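Long-range contacts in type 3 secretion system chaperone PscG (PDB 2UWJ), which acts as a cytoplasmic chaperone of the type III secretion system, working with PscE to keep the needle subunit PscF from polymerizing prematurely: residues C[11-16]-C[42-47]; C[70-75]-C[100-105]. All blocks are in the same frame, centred on the assembly; numbering follows the deposited sequence.

Contact 1: residues C[11-16]-C[42-47]; sequences ELALAG and RLIRIS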
loop_
_atom_site.group_PDB
_atom_site.type_symbol
_atom_site.label_atom_id
_atom_site.label_comp_id
_atom_site.label_asym_id
_atom_site.label_seq_id
_atom_site.Cartn_x
_atom_site.Cartn_y
_atom_site.Cartn_z
ATOM N N GLU C 11 -3.218 3.743 -10.597
ATOM C CA GLU C 11 -1.866 3.509 -10.046
ATOM C C GLU C 11 -0.799 3.637 -11.098
ATOM O O GLU C 11 0.327 4.166 -10.836
ATOM C CB GLU C 11 -1.744 2.113 -9.417
ATOM C CG GLU C 11 -2.620 1.880 -8.208
ATOM C CD GLU C 11 -2.387 0.467 -7.634
ATOM O OE1 GLU C 11 -3.206 -0.436 -7.908
ATOM O OE2 GLU C 11 -1.365 0.256 -6.944
ATOM N N LEU C 12 -1.095 3.135 -12.305
ATOM C CA LEU C 12 -0.142 3.294 -13.396
ATOM C C LEU C 12 0.057 4.804 -13.644
ATOM O O LEU C 12 1.171 5.257 -13.820
ATOM C CB LEU C 12 -0.671 2.655 -14.693
ATOM C CG LEU C 12 -0.471 1.123 -14.768
ATOM C CD1 LEU C 12 -1.417 0.524 -15.890
ATOM C CD2 LEU C 12 1.029 0.833 -15.015
ATOM N N ALA C 13 -1.031 5.573 -13.668
ATOM C CA ALA C 13 -0.911 7.007 -13.937
ATOM C C ALA C 13 -0.044 7.716 -12.859
ATOM O O ALA C 13 0.798 8.575 -13.176
ATOM C CB ALA C 13 -2.309 7.657 -13.990
ATOM N N LEU C 14 -0.275 7.357 -11.592
ATOM C CA LEU C 14 0.499 7.984 -10.509
ATOM C C LEU C 14 1.969 7.612 -10.642
ATOM O O LEU C 14 2.840 8.479 -10.587
ATOM C CB LEU C 14 -0.056 7.523 -9.162
ATOM C CG LEU C 14 0.673 8.234 -8.000
ATOM C CD1 LEU C 14 0.408 9.760 -8.088
ATOM C CD2 LEU C 14 0.134 7.650 -6.671
ATOM N N ALA C 15 2.266 6.318 -10.848
ATOM C CA ALA C 15 3.664 5.882 -10.996
ATOM C C ALA C 15 4.265 6.610 -12.187
ATOM O O ALA C 15 5.379 7.107 -12.128
ATOM C CB ALA C 15 3.754 4.338 -11.213
ATOM N N GLY C 16 3.515 6.671 -13.276
ATOM C CA GLY C 16 3.980 7.337 -14.479
ATOM C C GLY C 16 4.190 8.853 -14.365
ATOM O O GLY C 16 5.064 9.431 -15.040
ATOM N N ARG C 42 -7.282 14.287 -9.446
ATOM C CA ARG C 42 -6.671 15.542 -9.000
ATOM C C ARG C 42 -5.236 15.274 -8.510
ATOM O O ARG C 42 -4.301 16.002 -8.854
ATOM C CB ARG C 42 -7.566 16.158 -7.918
ATOM C CG ARG C 42 -7.101 17.507 -7.397
ATOM C CD ARG C 42 -7.132 18.511 -8.478
ATOM N NE ARG C 42 -8.450 18.608 -9.118
ATOM C CZ ARG C 42 -9.519 19.282 -8.673
ATOM N NH1 ARG C 42 -9.513 19.973 -7.530
ATOM N NH2 ARG C 42 -10.623 19.284 -9.438
ATOM N N LEU C 43 -5.067 14.234 -7.703
ATOM C CA LEU C 43 -3.733 13.773 -7.277
ATOM C C LEU C 43 -2.793 13.562 -8.481
ATOM O O LEU C 43 -1.628 14.035 -8.520
ATOM C CB LEU C 43 -3.863 12.412 -6.529
ATOM C CG LEU C 43 -2.511 11.703 -6.275
ATOM C CD1 LEU C 43 -1.687 12.644 -5.422
ATOM C CD2 LEU C 43 -2.688 10.342 -5.499
ATOM N N ILE C 44 -3.271 12.848 -9.486
ATOM C CA ILE C 44 -2.435 12.568 -10.669
ATOM C C ILE C 44 -2.069 13.835 -11.434
ATOM O O ILE C 44 -0.906 14.039 -11.809
ATOM C CB ILE C 44 -3.167 11.548 -11.629
ATOM C CG1 ILE C 44 -3.218 10.140 -10.955
ATOM C CG2 ILE C 44 -2.435 11.472 -12.981
ATOM C CD1 ILE C 44 -4.484 9.232 -11.478
ATOM N N ARG C 45 -3.054 14.692 -11.641
ATOM C CA ARG C 45 -2.856 15.962 -12.340
ATOM C C ARG C 45 -1.789 16.773 -11.607
ATOM O O ARG C 45 -0.865 17.292 -12.217
ATOM C CB ARG C 45 -4.173 16.762 -12.320
ATOM C CG ARG C 45 -5.222 16.331 -13.406
ATOM C CD ARG C 45 -6.405 17.264 -13.370
ATOM N NE ARG C 45 -7.487 16.833 -14.265
ATOM C CZ ARG C 45 -7.457 16.982 -15.589
ATOM N NH1 ARG C 45 -6.392 17.543 -16.147
ATOM N NH2 ARG C 45 -8.497 16.618 -16.353
ATOM N N ILE C 46 -1.959 16.897 -10.289
ATOM C CA ILE C 46 -1.009 17.689 -9.481
ATOM C C ILE C 46 0.438 17.102 -9.464
ATOM O O ILE C 46 1.441 17.815 -9.655
ATOM C CB ILE C 46 -1.536 17.835 -8.071
ATOM C CG1 ILE C 46 -2.737 18.795 -8.113
ATOM C CG2 ILE C 46 -0.397 18.382 -7.137
ATOM C CD1 ILE C 46 -3.600 18.811 -6.836
ATOM N N SER C 47 0.529 15.789 -9.287
ATOM C CA SER C 47 1.815 15.136 -9.277
ATOM C C SER C 47 2.505 15.321 -10.640
ATOM O O SER C 47 3.720 15.626 -10.713
ATOM C CB SER C 47 1.665 13.638 -8.968
ATOM O OG SER C 47 2.921 12.984 -9.078
#

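Contact 2: residues C[70-75]-C[100-105]; sequences LEPWFA and PALADF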
loop_
_atom_site.group_PDB
_atom_site.type_symbol
_atom_site.label_atom_id
_atom_site.label_comp_id
_atom_site.label_asym_id
_atom_site.label_seq_id
_atom_site.Cartn_x
_atom_site.Cartn_y
_atom_site.Cartn_z
ATOM N N LEU C 70 -4.165 16.253 -0.398
ATOM C CA LEU C 70 -3.453 16.885 -1.504
ATOM C C LEU C 70 -2.612 18.074 -1.023
ATOM O O LEU C 70 -1.704 18.528 -1.755
ATOM C CB LEU C 70 -4.415 17.386 -2.601
ATOM C CG LEU C 70 -5.278 16.292 -3.239
ATOM C CD1 LEU C 70 -6.182 16.936 -4.292
ATOM C CD2 LEU C 70 -4.370 15.169 -3.856
ATOM N N GLU C 71 -2.874 18.543 0.204
ATOM C CA GLU C 71 -2.143 19.734 0.721
ATOM C C GLU C 71 -0.593 19.647 0.669
ATOM O O GLU C 71 0.044 20.641 0.386
ATOM C CB GLU C 71 -2.607 20.105 2.132
ATOM C CG GLU C 71 -4.043 20.662 2.181
ATOM C CD GLU C 71 -4.079 22.090 1.610
ATOM O OE1 GLU C 71 -3.211 22.894 2.024
ATOM O OE2 GLU C 71 -4.922 22.383 0.747
ATOM N N PRO C 72 0.006 18.478 0.994
ATOM C CA PRO C 72 1.472 18.419 0.924
ATOM C C PRO C 72 2.031 18.837 -0.451
ATOM O O PRO C 72 3.114 19.406 -0.512
ATOM C CB PRO C 72 1.793 16.943 1.234
ATOM C CG PRO C 72 0.638 16.569 2.251
ATOM C CD PRO C 72 -0.567 17.242 1.600
ATOM N N TRP C 73 1.324 18.486 -1.539
ATOM C CA TRP C 73 1.774 18.837 -2.867
ATOM C C TRP C 73 1.828 20.346 -3.025
ATOM O O TRP C 73 2.776 20.853 -3.654
ATOM C CB TRP C 73 0.857 18.263 -3.963
ATOM C CG TRP C 73 0.819 16.790 -3.891
ATOM C CD1 TRP C 73 -0.030 16.006 -3.130
ATOM C CD2 TRP C 73 1.693 15.892 -4.576
ATOM N NE1 TRP C 73 0.273 14.658 -3.318
ATOM C CE2 TRP C 73 1.324 14.572 -4.207
ATOM C CE3 TRP C 73 2.760 16.076 -5.476
ATOM C CZ2 TRP C 73 1.992 13.442 -4.721
ATOM C CZ3 TRP C 73 3.421 14.936 -5.983
ATOM C CH2 TRP C 73 3.037 13.661 -5.612
ATOM N N PHE C 74 0.855 21.072 -2.484
ATOM C CA PHE C 74 0.890 22.545 -2.597
ATOM C C PHE C 74 2.072 23.121 -1.764
ATOM O O PHE C 74 2.741 24.049 -2.239
ATOM C CB PHE C 74 -0.459 23.169 -2.187
ATOM C CG PHE C 74 -1.635 22.565 -2.934
ATOM C CD1 PHE C 74 -1.543 22.314 -4.300
ATOM C CD2 PHE C 74 -2.826 22.227 -2.258
ATOM C CE1 PHE C 74 -2.639 21.726 -5.011
ATOM C CE2 PHE C 74 -3.911 21.648 -2.948
ATOM C CZ PHE C 74 -3.819 21.397 -4.310
ATOM N N ALA C 75 2.320 22.582 -0.560
ATOM C CA ALA C 75 3.501 23.013 0.232
ATOM C C ALA C 75 4.790 22.777 -0.642
ATOM O O ALA C 75 5.686 23.633 -0.725
ATOM C CB ALA C 75 3.633 22.172 1.502
ATOM N N PRO C 100 -2.710 11.588 10.842
ATOM C CA PRO C 100 -1.304 11.537 11.224
ATOM C C PRO C 100 -0.322 11.677 10.072
ATOM O O PRO C 100 0.752 12.265 10.239
ATOM C CB PRO C 100 -1.176 10.219 12.004
ATOM C CG PRO C 100 -2.327 9.396 11.463
ATOM C CD PRO C 100 -3.448 10.384 11.259
ATOM N N ALA C 101 -0.694 11.200 8.885
ATOM C CA ALA C 101 0.239 11.351 7.761
ATOM C C ALA C 101 0.407 12.831 7.371
ATOM O O ALA C 101 1.506 13.273 7.033
ATOM C CB ALA C 101 -0.239 10.502 6.533
ATOM N N LEU C 102 -0.672 13.600 7.430
ATOM C CA LEU C 102 -0.586 15.018 7.096
ATOM C C LEU C 102 0.221 15.744 8.169
ATOM O O LEU C 102 1.087 16.572 7.880
ATOM C CB LEU C 102 -1.985 15.642 7.011
ATOM C CG LEU C 102 -2.696 15.703 5.692
ATOM C CD1 LEU C 102 -4.072 16.432 5.889
ATOM C CD2 LEU C 102 -1.775 16.493 4.664
ATOM N N ALA C 103 -0.077 15.446 9.427
ATOM C CA ALA C 103 0.645 16.083 10.511
ATOM C C ALA C 103 2.141 15.733 10.464
ATOM O O ALA C 103 3.015 16.604 10.684
ATOM C CB ALA C 103 0.014 15.679 11.882
ATOM N N ASP C 104 2.456 14.469 10.178
ATOM C CA ASP C 104 3.868 14.065 10.114
ATOM C C ASP C 104 4.517 14.656 8.885
ATOM O O ASP C 104 5.697 14.986 8.919
ATOM C CB ASP C 104 4.060 12.528 10.065
ATOM C CG ASP C 104 3.644 11.838 11.356
ATOM O OD1 ASP C 104 3.520 12.562 12.375
ATOM O OD2 ASP C 104 3.432 10.587 11.346
ATOM N N PHE C 105 3.791 14.721 7.767
ATOM C CA PHE C 105 4.436 15.342 6.592
ATOM C C PHE C 105 4.816 16.799 6.935
ATOM O O PHE C 105 5.910 17.254 6.617
ATOM C CB PHE C 105 3.500 15.388 5.376
ATOM C CG PHE C 105 4.037 16.231 4.225
ATOM C CD1 PHE C 105 4.810 15.645 3.235
ATOM C CD2 PHE C 105 3.813 17.605 4.196
ATOM C CE1 PHE C 105 5.383 16.426 2.206
ATOM C CE2 PHE C 105 4.379 18.413 3.181
ATOM C CZ PHE C 105 5.165 17.824 2.195
#

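Contact 1: residues C[11-16]-C[42-47]
L14 reaches from helix 4-17 to L43, I44 and S47 of helix 38-51, and 80 Å² of it is covered by them. Its CB keeps a loose distance of 4.5 Å from CG1 of I44. CG lies anti to the backbone N (chi1 -176°), and from it the two methyls fork toward L43. CD1 is 3.9 Å from CG of L43 and also lies beside CB of S47, at 4.2 Å. CD2 meets only L43 among these residues, through its CD2 at 4.1 Å. The short-segment axes run nearly parallel, 17° apart and 9.2 Å at closest approach, in helices separated in sequence by helix 22-34. This is consistent with a TPR-like array, in which alternate helices run the same way. Beside L14, CB of A13 is touched by the I44 side chain at CD1, 3.7 Å away, and at CG2, 3.9 Å away. I28 and L32 of the intervening helix add to the packing on A13 and I44, respectively. S47 is buried, and its OG is satisfied by a hydrogen bond to OG of S17, which also bonds to the carbonyl O of L14. Side chains of another protein chain in the assembly pack on L14, L43 and S47.

Contact 2: residues C[70-75]-C[100-105]
E71, whose CB lies 4.5 Å from CD2 of L102, is gripped at both carboxylate oxygens: OE1 forms a salt bridge with NH1 of R90, and OE2 a hydrogen bond with ND2 of N65. Its polar end leads away from the interface to these partners, and the interface itself contains no hydrogen bond and is apolar. The helices concerned, 71-80 and 100-113, run almost parallel, with short-segment axes 10.9 Å at closest approach and 14° between their directions. Helix 84-95 lies between them in sequence, so that every second helix points the same way, as expected of the TPR-like family assignment. P72 is central, with 74 Å² covered. Its CB sits over the middle of the F105 ring, 3.4 Å from the centroid and 7° off the ring normal, a CH-pi contact on one face. The centred approach puts P72 CB close to every ring carbon, with CE2, CZ and CD2 of F105 all at 3.6 Å. CG of F105 lies anti to the backbone N (chi1 170°), carrying the ring toward helix 71-80. CG and CD of P72 meet L102, whose side chain crosses the proline at about a right angle. CD2 of L102 is 3.4 Å from both CG and CD of P72, closer than carbons normally pack, and the first torsion of L102 is displaced from a staggered value. P68 and S97 also touch L102, while apolar side chains of another protein chain pack on P72 and F105. At the rim of the F105 ring, near its plane, CB of A75 lies 4.2 Å from CE2.

Overall arrangement
Both segments of contact 1 precede those of contact 2 in the sequence, so the two follow in series along one all-helical chain. Their centres are 16 Å apart, each about 9 Å from the chain centre and on opposite sides of it. They share no helix, but helix 38-51 of contact 1 packs directly against helix 71-80 of contact 2. W73 of helix 71-80 touches L43, I46 and S47, and just before that helix CD1 of L70 lies 3.3 Å from CG of R42. Helices 4-17, 38-51, 71-80 and 100-113 are thereby linked in a continuous sequence of neighbours. Both contacts also receive side chains from other protein chains, consistent with a TPR-like chaperone scaffold that holds its partners in a complex.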